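Local coordinates for small ribosomal subunit protein bS6 (Aquifex aeolicus, PDB 2J5A), which probably binds 16S ribosomal RNA together with protein bS18 as a structural component of the small ribosomal subunit, at residues E11-V16 with L96-K101; K17-E22 with Q59-A64; K33-Q38 with N80-Q85; I43-D48 with Y66-F71. All blocks are in the same frame, centred on the assembly; numbering follows the deposited sequence.

Interaction 1: E11-V16 with L96-K101; sequences ETVFAV and LNIQIK. Unlike the reference sequence in segment 96-101: I98 (reference Phe).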
# COMPACT_ATOMS: atom_id res chain seq x y z
N GLU A 11 1.95 -4.51 6.43
CA GLU A 11 2.23 -3.16 6.01
C GLU A 11 2.45 -3.19 4.51
O GLU A 11 3.16 -4.08 4.03
CB GLU A 11 3.46 -2.62 6.71
CG GLU A 11 3.77 -1.20 6.35
CD GLU A 11 4.84 -0.63 7.22
OE1 GLU A 11 4.59 -0.45 8.43
OE2 GLU A 11 5.95 -0.35 6.70
N THR A 12 1.83 -2.24 3.80
CA THR A 12 1.95 -2.09 2.35
C THR A 12 2.46 -0.68 2.06
O THR A 12 2.00 0.28 2.64
CB THR A 12 0.59 -2.29 1.64
OG1 THR A 12 0.11 -3.61 1.89
CG2 THR A 12 0.69 -2.07 0.17
N VAL A 13 3.43 -0.59 1.17
CA VAL A 13 3.96 0.66 0.68
C VAL A 13 3.93 0.55 -0.83
O VAL A 13 4.37 -0.45 -1.39
CB VAL A 13 5.43 0.90 1.14
CG1 VAL A 13 5.97 2.21 0.59
CG2 VAL A 13 5.57 0.86 2.64
N PHE A 14 3.40 1.58 -1.50
CA PHE A 14 3.37 1.61 -2.95
C PHE A 14 3.62 3.03 -3.48
O PHE A 14 3.42 4.03 -2.76
CB PHE A 14 2.05 1.03 -3.49
CG PHE A 14 0.84 1.81 -3.07
CD1 PHE A 14 0.30 1.65 -1.81
CD2 PHE A 14 0.24 2.73 -3.95
CE1 PHE A 14 -0.82 2.36 -1.44
CE2 PHE A 14 -0.87 3.45 -3.57
CZ PHE A 14 -1.40 3.27 -2.33
N ALA A 15 4.09 3.08 -4.73
CA ALA A 15 4.52 4.31 -5.39
C ALA A 15 3.67 4.53 -6.63
O ALA A 15 3.58 3.64 -7.48
CB ALA A 15 5.99 4.23 -5.78
N VAL A 16 3.04 5.70 -6.71
CA VAL A 16 2.14 6.06 -7.82
C VAL A 16 2.88 6.93 -8.83
O VAL A 16 3.66 7.80 -8.44
CB VAL A 16 0.92 6.82 -7.28
CG1 VAL A 16 0.05 7.33 -8.40
CG2 VAL A 16 0.14 5.94 -6.32
N LEU A 96 5.13 -2.88 -2.28
CA LEU A 96 5.90 -3.67 -1.31
C LEU A 96 4.97 -4.08 -0.16
O LEU A 96 4.30 -3.25 0.43
CB LEU A 96 7.04 -2.86 -0.72
CG LEU A 96 7.96 -2.09 -1.67
CD1 LEU A 96 8.69 -1.04 -0.87
CD2 LEU A 96 8.94 -3.02 -2.42
N ASN A 97 4.96 -5.37 0.13
CA ASN A 97 4.16 -5.91 1.21
C ASN A 97 5.03 -6.62 2.24
O ASN A 97 5.90 -7.43 1.92
CB ASN A 97 3.08 -6.80 0.63
CG ASN A 97 2.15 -6.03 -0.30
OD1 ASN A 97 1.21 -5.35 0.14
ND2 ASN A 97 2.36 -6.18 -1.61
N ILE A 98 4.78 -6.26 3.49
CA ILE A 98 5.62 -6.62 4.61
C ILE A 98 4.64 -7.19 5.64
O ILE A 98 3.62 -6.58 5.89
CB ILE A 98 6.25 -5.32 5.19
CG1 ILE A 98 7.24 -4.69 4.19
CG2 ILE A 98 6.90 -5.56 6.50
CD1 ILE A 98 6.90 -3.23 3.76
N GLN A 99 4.93 -8.36 6.21
CA GLN A 99 4.23 -8.80 7.41
C GLN A 99 4.96 -8.15 8.56
O GLN A 99 6.18 -8.10 8.56
CB GLN A 99 4.21 -10.32 7.55
CG GLN A 99 3.17 -10.79 8.60
CD GLN A 99 3.16 -12.30 8.87
OE1 GLN A 99 3.69 -13.08 8.07
NE2 GLN A 99 2.58 -12.72 10.00
N ILE A 100 4.22 -7.60 9.51
CA ILE A 100 4.81 -6.93 10.68
C ILE A 100 4.26 -7.56 11.97
O ILE A 100 3.29 -8.34 11.94
CB ILE A 100 4.53 -5.40 10.70
CG1 ILE A 100 3.02 -5.09 10.66
CG2 ILE A 100 5.25 -4.70 9.53
CD1 ILE A 100 2.69 -3.68 10.99
N LYS A 101 4.89 -7.22 13.08
CA LYS A 101 4.40 -7.66 14.38
C LYS A 101 3.30 -6.72 14.80
O LYS A 101 3.19 -5.62 14.28
CB LYS A 101 5.51 -7.62 15.44
CG LYS A 101 6.57 -8.71 15.31
CD LYS A 101 7.68 -8.48 16.34
CE LYS A 101 8.63 -9.68 16.45
NZ LYS A 101 9.56 -9.60 17.63
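T12 and N97 lie side by side on the sheet face turned to the helices, their side chains pointing the same way, and the hydroxyl of one meets the amide oxygen of the other: T12 OG1 donates to N97 OD1 at 2.7 Å, from a position tilted 18° out of the carbonyl plane. The first torsion of T12 puts OG1 on N97's side, anti to its own carbonyl carbon (chi1 -62°); N97 CG is likewise anti to its carbonyl carbon. The methyl T12 CG2 also rests 3.3 Å from N97 OD1. L82 of helix 78-88 touches both residues.

On the other face the contacts are looser and mostly apolar. V13 CB faces L96 CD1 at 4.3 Å, while I98, which differs from the reference phenylalanine, brings its CD1 to 4.4 Å from V13 CG2. E11 offers its CB to I100 CG2 at 3.9 Å; beyond CG the chain is extended, and OE1 is hydrogen-bonded to Q70 NE2 on strand 63-73.

Beneath these side chains E11 pairs with I98 and V13 with L96 through two backbone hydrogen bonds each, with E11 N to I98 O at 2.7 Å. T12 and N97 form the non-hydrogen-bonded pair between them. The short strand segments run at 162° to each other, an antiparallel pairing of strand 8-16 with strand 92-100, one of the two outer strands in the four-stranded sheet of the ferredoxin-like alpha/beta fold of bS6.

Interaction 2: K17-E22 with Q59-A64; sequences KPTLSE and QKFNNA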
# COMPACT_ATOMS: atom_id res chain seq x y z
N LYS A 17 2.64 6.71 -10.13
CA LYS A 17 3.41 7.44 -11.15
C LYS A 17 3.13 8.94 -11.03
O LYS A 17 2.02 9.34 -10.62
CB LYS A 17 3.22 6.89 -12.59
CG LYS A 17 1.83 6.96 -13.16
CD LYS A 17 1.79 6.60 -14.67
CE LYS A 17 2.31 5.19 -14.99
NZ LYS A 17 1.46 4.46 -16.04
N PRO A 18 4.15 9.77 -11.27
CA PRO A 18 4.06 11.21 -10.95
C PRO A 18 3.22 12.08 -11.90
O PRO A 18 3.13 13.27 -11.67
CB PRO A 18 5.53 11.67 -10.97
CG PRO A 18 6.21 10.74 -11.90
CD PRO A 18 5.47 9.42 -11.81
N THR A 19 2.63 11.50 -12.94
CA THR A 19 1.82 12.23 -13.93
C THR A 19 0.33 12.29 -13.56
O THR A 19 -0.45 12.92 -14.28
CB THR A 19 1.91 11.56 -15.31
OG1 THR A 19 1.30 10.26 -15.25
CG2 THR A 19 3.36 11.42 -15.77
N LEU A 20 -0.07 11.61 -12.49
CA LEU A 20 -1.41 11.75 -11.96
C LEU A 20 -1.48 13.04 -11.15
O LEU A 20 -0.51 13.43 -10.53
CB LEU A 20 -1.78 10.57 -11.03
CG LEU A 20 -2.32 9.26 -11.62
CD1 LEU A 20 -1.46 8.71 -12.72
CD2 LEU A 20 -2.47 8.24 -10.51
N SER A 21 -2.64 13.67 -11.13
CA SER A 21 -2.85 14.87 -10.34
C SER A 21 -2.91 14.51 -8.87
O SER A 21 -3.21 13.37 -8.51
CB SER A 21 -4.16 15.55 -10.72
OG SER A 21 -5.29 14.84 -10.21
N GLU A 22 -2.65 15.50 -8.02
CA GLU A 22 -2.86 15.36 -6.59
C GLU A 22 -4.18 14.69 -6.25
O GLU A 22 -4.25 13.88 -5.33
CB GLU A 22 -2.83 16.73 -5.91
CG GLU A 22 -2.91 16.67 -4.40
CD GLU A 22 -1.73 15.95 -3.78
OE1 GLU A 22 -0.67 15.81 -4.44
OE2 GLU A 22 -1.86 15.55 -2.61
N GLN A 59 9.93 2.94 -15.50
CA GLN A 59 9.19 3.37 -16.69
C GLN A 59 9.53 4.81 -17.09
O GLN A 59 8.66 5.56 -17.49
CB GLN A 59 7.68 3.23 -16.50
CG GLN A 59 7.19 1.86 -16.05
CD GLN A 59 5.67 1.80 -15.98
OE1 GLN A 59 4.98 2.28 -16.89
NE2 GLN A 59 5.14 1.21 -14.90
N LYS A 60 10.81 5.17 -16.98
CA LYS A 60 11.31 6.51 -17.33
C LYS A 60 10.84 7.62 -16.37
O LYS A 60 10.77 8.79 -16.76
CB LYS A 60 10.94 6.89 -18.78
CG LYS A 60 11.54 5.99 -19.87
CD LYS A 60 11.26 6.56 -21.28
CE LYS A 60 11.83 8.00 -21.44
NZ LYS A 60 12.06 8.41 -22.87
N PHE A 61 10.54 7.25 -15.13
CA PHE A 61 10.15 8.20 -14.10
C PHE A 61 11.25 8.27 -13.07
O PHE A 61 11.86 7.27 -12.76
CB PHE A 61 8.84 7.77 -13.44
CG PHE A 61 7.67 7.84 -14.35
CD1 PHE A 61 7.23 9.07 -14.83
CD2 PHE A 61 6.99 6.69 -14.74
CE1 PHE A 61 6.13 9.15 -15.68
CE2 PHE A 61 5.91 6.76 -15.59
CZ PHE A 61 5.47 7.99 -16.06
N ASN A 62 11.50 9.47 -12.55
CA ASN A 62 12.56 9.70 -11.56
C ASN A 62 11.99 10.04 -10.20
O ASN A 62 12.74 10.10 -9.24
CB ASN A 62 13.45 10.87 -12.00
CG ASN A 62 14.13 10.63 -13.32
OD1 ASN A 62 14.68 9.55 -13.56
ND2 ASN A 62 14.11 11.64 -14.19
N ASN A 63 10.69 10.31 -10.15
CA ASN A 63 10.00 10.64 -8.90
C ASN A 63 8.73 9.79 -8.82
O ASN A 63 8.30 9.23 -9.83
CB ASN A 63 9.62 12.13 -8.87
CG ASN A 63 10.83 13.06 -8.94
OD1 ASN A 63 11.52 13.32 -7.92
ND2 ASN A 63 11.11 13.55 -10.14
N ALA A 64 8.12 9.71 -7.65
CA ALA A 64 6.84 9.01 -7.49
C ALA A 64 6.15 9.40 -6.19
O ALA A 64 6.79 9.87 -5.27
CB ALA A 64 7.06 7.49 -7.54
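F61 turns its ring toward the 17-22 loop, where three consecutive side chains, K17, P18 and T19, meet it. With CG anti to the carbonyl carbon (chi1 -68°), the ring receives P18 CD over one face, 3.9 Å from the ring centroid and 26° off the normal, a CH-pi contact displaced toward the CD1 rim. P18 CG reaches the same rim atom, F61 CD1, at 3.5 Å and also packs 3.3 Å from N63 O.

K17 CB lies over the same face, offset toward the rim. With CG between backbone N and carbonyl carbon (chi1 62°) and bends at chi3 and chi4, the chain then runs on past the CE2 side; CB and CE each come to 4.0 Å from F61 CE2. The ammonium goes further, to a hydrogen bond with the backbone oxygen of E90.

In the ferredoxin-like fold this loop leads from strand 8-16 into helix 22-38, so the contact joins this beta-to-alpha loop to the segment leading into strand 63-73. K17 to L20 forms a type I beta turn, and S21 is the N-cap of the helix. T19 lies at about a right angle to F61, its methyl CG2 3.6 Å from F61 CE1. An alanine in place of F61 would probably leave P18 CG and CD without their aromatic partner and open a gap beside the K17 chain and the T19 methyl. P18 also touches M51 of strand 41-53.

Interaction 3: K33-Q38 with N80-Q85; sequences KEFIKQ and NELDFQ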
# COMPACT_ATOMS: atom_id res chain seq x y z
N LYS A 33 -7.17 1.37 -0.08
CA LYS A 33 -7.74 1.14 1.24
C LYS A 33 -9.08 0.42 1.18
O LYS A 33 -9.38 -0.41 2.00
CB LYS A 33 -7.88 2.46 2.02
CG LYS A 33 -6.74 2.71 2.99
CD LYS A 33 -6.28 4.13 3.01
CE LYS A 33 -7.37 5.08 3.43
NZ LYS A 33 -7.23 6.38 2.74
N GLU A 34 -9.89 0.76 0.18
CA GLU A 34 -11.23 0.19 0.09
C GLU A 34 -11.11 -1.24 -0.43
O GLU A 34 -11.87 -2.11 -0.02
CB GLU A 34 -12.13 1.05 -0.81
CG GLU A 34 -13.59 1.20 -0.35
CD GLU A 34 -13.72 1.49 1.13
OE1 GLU A 34 -13.02 2.42 1.62
OE2 GLU A 34 -14.50 0.77 1.80
N PHE A 35 -10.16 -1.47 -1.33
CA PHE A 35 -9.84 -2.82 -1.78
C PHE A 35 -9.43 -3.70 -0.59
O PHE A 35 -9.94 -4.80 -0.40
CB PHE A 35 -8.72 -2.76 -2.81
CG PHE A 35 -8.24 -4.10 -3.27
CD1 PHE A 35 -8.69 -4.64 -4.46
CD2 PHE A 35 -7.30 -4.82 -2.52
CE1 PHE A 35 -8.23 -5.88 -4.89
CE2 PHE A 35 -6.84 -6.06 -2.95
CZ PHE A 35 -7.29 -6.58 -4.13
N ILE A 36 -8.51 -3.20 0.23
CA ILE A 36 -8.09 -3.94 1.41
C ILE A 36 -9.30 -4.21 2.31
O ILE A 36 -9.47 -5.34 2.78
CB ILE A 36 -7.00 -3.20 2.20
CG1 ILE A 36 -5.73 -3.05 1.35
CG2 ILE A 36 -6.70 -3.94 3.51
CD1 ILE A 36 -4.73 -2.08 1.90
N LYS A 37 -10.12 -3.18 2.54
CA LYS A 37 -11.33 -3.29 3.39
C LYS A 37 -12.30 -4.33 2.84
O LYS A 37 -12.91 -5.09 3.60
CB LYS A 37 -12.04 -1.93 3.52
CG LYS A 37 -11.48 -1.04 4.63
CD LYS A 37 -11.74 0.47 4.42
CE LYS A 37 -13.12 0.90 4.94
NZ LYS A 37 -13.33 2.40 4.94
N GLN A 38 -12.44 -4.36 1.53
CA GLN A 38 -13.25 -5.37 0.85
C GLN A 38 -12.81 -6.77 1.30
O GLN A 38 -13.63 -7.57 1.75
CB GLN A 38 -13.09 -5.21 -0.68
CG GLN A 38 -14.13 -5.93 -1.54
CD GLN A 38 -14.19 -5.37 -2.98
OE1 GLN A 38 -13.22 -5.48 -3.75
NE2 GLN A 38 -15.33 -4.79 -3.35
N ASN A 80 -1.22 -11.55 -1.17
CA ASN A 80 -1.12 -12.03 -2.55
C ASN A 80 -2.02 -11.20 -3.47
O ASN A 80 -1.63 -10.77 -4.54
CB ASN A 80 -1.56 -13.49 -2.62
CG ASN A 80 -0.69 -14.29 -3.53
OD1 ASN A 80 0.53 -14.40 -3.32
ND2 ASN A 80 -1.31 -14.88 -4.57
N GLU A 81 -3.25 -11.03 -3.02
CA GLU A 81 -4.27 -10.31 -3.74
C GLU A 81 -3.84 -8.87 -4.03
O GLU A 81 -3.96 -8.39 -5.16
CB GLU A 81 -5.52 -10.28 -2.89
CG GLU A 81 -6.77 -10.33 -3.67
CD GLU A 81 -7.02 -11.69 -4.27
OE1 GLU A 81 -6.82 -12.70 -3.56
OE2 GLU A 81 -7.43 -11.75 -5.44
N LEU A 82 -3.32 -8.21 -2.99
CA LEU A 82 -3.01 -6.80 -3.00
C LEU A 82 -1.84 -6.59 -3.94
O LEU A 82 -1.81 -5.67 -4.75
CB LEU A 82 -2.65 -6.37 -1.58
CG LEU A 82 -2.45 -4.91 -1.24
CD1 LEU A 82 -3.55 -4.01 -1.80
CD2 LEU A 82 -2.36 -4.81 0.29
N ASP A 83 -0.90 -7.50 -3.83
CA ASP A 83 0.24 -7.53 -4.70
C ASP A 83 -0.15 -7.67 -6.18
O ASP A 83 0.42 -6.98 -7.05
CB ASP A 83 1.13 -8.68 -4.27
CG ASP A 83 2.42 -8.69 -4.98
OD1 ASP A 83 3.33 -7.99 -4.51
OD2 ASP A 83 2.54 -9.42 -5.98
N PHE A 84 -1.08 -8.56 -6.49
CA PHE A 84 -1.53 -8.72 -7.87
C PHE A 84 -2.23 -7.45 -8.36
O PHE A 84 -1.94 -6.94 -9.43
CB PHE A 84 -2.51 -9.89 -8.01
CG PHE A 84 -2.89 -10.20 -9.42
CD1 PHE A 84 -1.95 -10.71 -10.30
CD2 PHE A 84 -4.16 -9.97 -9.89
CE1 PHE A 84 -2.28 -11.02 -11.60
CE2 PHE A 84 -4.50 -10.27 -11.21
CZ PHE A 84 -3.55 -10.79 -12.05
N GLN A 85 -3.14 -6.94 -7.54
CA GLN A 85 -3.86 -5.70 -7.83
C GLN A 85 -2.91 -4.51 -8.08
O GLN A 85 -3.11 -3.72 -9.01
CB GLN A 85 -4.79 -5.38 -6.68
CG GLN A 85 -5.73 -4.22 -6.92
CD GLN A 85 -6.98 -4.61 -7.71
OE1 GLN A 85 -7.00 -5.61 -8.44
NE2 GLN A 85 -8.02 -3.79 -7.58
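F35 sends its ring toward helix 78-88 with CG anti to the backbone N (chi1 176°), and Q85 answers with CG likewise anti and a bend at chi2, so that the two side chains reach toward each other tip to tip. This is the packing of the two antiparallel helices that lie on one face of the sheet in the ferredoxin-like fold of bS6. The short segments 33-38 and 80-85 run at 148° to each other, with axes 10.8 Å apart at closest approach, and no hydrogen bond links them.

Q85 CG sits over one face of the F35 ring, 4.0 Å from its centroid and displaced toward the rim, in a CH-pi contact. The amide beyond it follows the ring, its plane 30° from the ring plane, and Q85 CD comes to 3.3 Å from F35 CE1. E81 crosses F35 at about a right angle and puts its CG near F35 CZ, while its carboxylate has a long, weak ion pair with K39.

Closer to the sheet, the leucine and isoleucine take over. L82 CD1 lies 3.9 Å from F35 CD2 and thus joins the aromatic contact to the aliphatic one. I36 and L82 are both buried and both touch F71 of strand 63-73, which carries the contact down onto the sheet. I36 CG1 meets both branches of L82, while the terminal methyl I36 CD1 lies 4.0 Å from L82 CD2.

Interaction 4: I43-D48 with Y66-F71; sequences ILYEED and YFLVQF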
# COMPACT_ATOMS: atom_id res chain seq x y z
N ILE A 43 -8.01 -1.41 8.33
CA ILE A 43 -6.97 -0.40 8.21
C ILE A 43 -6.66 0.16 9.60
O ILE A 43 -7.54 0.72 10.25
CB ILE A 43 -7.38 0.76 7.27
CG1 ILE A 43 -7.78 0.24 5.87
CG2 ILE A 43 -6.24 1.80 7.16
CD1 ILE A 43 -6.64 -0.37 5.03
N LEU A 44 -5.40 -0.00 10.02
CA LEU A 44 -4.94 0.41 11.34
C LEU A 44 -4.17 1.72 11.33
O LEU A 44 -4.06 2.39 12.34
CB LEU A 44 -4.02 -0.66 11.93
CG LEU A 44 -4.57 -2.09 12.02
CD1 LEU A 44 -3.51 -2.98 12.59
CD2 LEU A 44 -5.83 -2.15 12.89
N TYR A 45 -3.59 2.06 10.18
CA TYR A 45 -2.66 3.17 10.12
C TYR A 45 -2.34 3.50 8.67
O TYR A 45 -2.46 2.65 7.78
CB TYR A 45 -1.38 2.80 10.87
CG TYR A 45 -0.37 3.91 10.94
CD1 TYR A 45 -0.56 5.01 11.76
CD2 TYR A 45 0.76 3.87 10.15
CE1 TYR A 45 0.37 6.02 11.82
CE2 TYR A 45 1.70 4.88 10.20
CZ TYR A 45 1.50 5.94 11.04
OH TYR A 45 2.45 6.94 11.08
N GLU A 46 -1.96 4.75 8.44
CA GLU A 46 -1.65 5.23 7.12
C GLU A 46 -0.78 6.47 7.17
O GLU A 46 -0.92 7.28 8.07
CB GLU A 46 -2.95 5.50 6.33
CG GLU A 46 -3.76 6.72 6.74
CD GLU A 46 -5.15 6.73 6.09
OE1 GLU A 46 -6.06 6.05 6.61
OE2 GLU A 46 -5.33 7.37 5.03
N GLU A 47 0.14 6.56 6.21
CA GLU A 47 1.05 7.70 6.03
C GLU A 47 1.06 8.09 4.54
O GLU A 47 1.11 7.22 3.65
CB GLU A 47 2.48 7.33 6.48
CG GLU A 47 2.77 7.54 7.97
CD GLU A 47 4.04 6.87 8.47
OE1 GLU A 47 4.75 6.16 7.71
OE2 GLU A 47 4.34 7.04 9.68
N ASP A 48 1.04 9.40 4.29
CA ASP A 48 1.31 9.95 2.98
C ASP A 48 2.72 10.50 3.02
O ASP A 48 3.03 11.34 3.85
CB ASP A 48 0.34 11.07 2.69
CG ASP A 48 0.43 11.59 1.27
OD1 ASP A 48 1.47 11.41 0.59
OD2 ASP A 48 -0.57 12.19 0.85
N TYR A 66 4.46 8.30 -2.81
CA TYR A 66 4.51 7.18 -1.88
C TYR A 66 3.45 7.27 -0.83
O TYR A 66 3.32 8.29 -0.16
CB TYR A 66 5.87 7.11 -1.18
CG TYR A 66 6.96 6.41 -1.97
CD1 TYR A 66 7.76 7.12 -2.84
CD2 TYR A 66 7.20 5.06 -1.82
CE1 TYR A 66 8.77 6.50 -3.57
CE2 TYR A 66 8.21 4.43 -2.53
CZ TYR A 66 8.99 5.17 -3.41
OH TYR A 66 9.99 4.57 -4.12
N PHE A 67 2.70 6.18 -0.69
CA PHE A 67 1.76 5.98 0.40
C PHE A 67 2.13 4.71 1.19
O PHE A 67 2.73 3.79 0.64
CB PHE A 67 0.31 5.84 -0.11
CG PHE A 67 -0.23 7.05 -0.82
CD1 PHE A 67 -0.69 8.15 -0.11
CD2 PHE A 67 -0.33 7.07 -2.21
CE1 PHE A 67 -1.19 9.23 -0.74
CE2 PHE A 67 -0.86 8.18 -2.85
CZ PHE A 67 -1.27 9.27 -2.11
N LEU A 68 1.71 4.66 2.45
CA LEU A 68 1.93 3.52 3.34
C LEU A 68 0.66 3.26 4.11
O LEU A 68 0.06 4.21 4.64
CB LEU A 68 3.07 3.82 4.34
CG LEU A 68 3.51 2.74 5.34
CD1 LEU A 68 4.95 2.99 5.74
CD2 LEU A 68 2.60 2.64 6.58
N VAL A 69 0.26 1.99 4.19
CA VAL A 69 -0.91 1.57 4.97
C VAL A 69 -0.59 0.29 5.77
O VAL A 69 0.10 -0.62 5.29
CB VAL A 69 -2.20 1.45 4.07
CG1 VAL A 69 -2.16 0.23 3.20
CG2 VAL A 69 -3.49 1.45 4.93
N GLN A 70 -1.03 0.26 7.02
CA GLN A 70 -0.96 -0.95 7.84
C GLN A 70 -2.37 -1.44 8.06
O GLN A 70 -3.34 -0.64 8.12
CB GLN A 70 -0.27 -0.72 9.18
CG GLN A 70 1.12 -0.12 9.09
CD GLN A 70 1.71 0.15 10.45
OE1 GLN A 70 0.98 0.43 11.40
NE2 GLN A 70 3.03 0.05 10.56
N PHE A 71 -2.49 -2.75 8.13
CA PHE A 71 -3.78 -3.38 8.26
C PHE A 71 -3.65 -4.75 8.91
O PHE A 71 -2.55 -5.31 8.99
CB PHE A 71 -4.49 -3.45 6.90
CG PHE A 71 -3.83 -4.37 5.90
CD1 PHE A 71 -2.80 -3.91 5.09
CD2 PHE A 71 -4.27 -5.67 5.73
CE1 PHE A 71 -2.19 -4.74 4.15
CE2 PHE A 71 -3.67 -6.53 4.80
CZ PHE A 71 -2.63 -6.05 4.00
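D48 and F67 lie side by side on the helix-covered face. From D48 CB outward the side chain runs beside the ring: CB stands 4.2 Å from F67 CD1, CG closes to 3.5 Å from F67 CE1, and OD1 lies 3.7 Å and OD2 3.4 Å from that same F67 CE1, the carboxylate turned 48° from the ring plane. Its charge is met elsewhere: OD2 forms salt bridges with R65 and K26, and OD1 accepts from the backbone N of G50. An alanine at D48 would probably leave R65 and K26 without this shared negative partner and the G50 N-H without its acceptor.

Further along this face, I43 CG2 packs 3.6 Å from V69 CG2. On the reverse face Y45 CB lies 3.4 Å from Q70 OE1, ring and amide planes 54° apart; OE1 accepts from the backbone N of K106, and NE2 donates to E11 OE1. E47 and L68 run alongside each other and exchange two backbone hydrogen bonds.

Q70 O accepts from L44 N at 2.9 Å and only weakly from Y45 N. With L44 and Y45 both opposite Q70, this is a classic beta bulge in the antiparallel hairpin of strands 41-53 and 63-73.

In the fold
Interactions 1, 2 and 4 use strands of one antiparallel sheet, and interaction 3 lies on its face. Interactions 1 and 4 each pair one outer strand with a central one (8-16 or 63-73), and are joined by the T12 to V69 backbone bond and the E11 to Q70 side-chain bond. Interaction 3 has no hydrogen bonds across it and works by aromatic and aliphatic packing; its I36 lies on V69 and F71 of interaction 4, its L82 on T12 and N97 of interaction 1, and K33 adds a salt bridge to E46. Interactions 3 and 4 are partly buried, 1 and 2 more superficial. Interaction 2 is loop packing round one ring; its A64 touches A15.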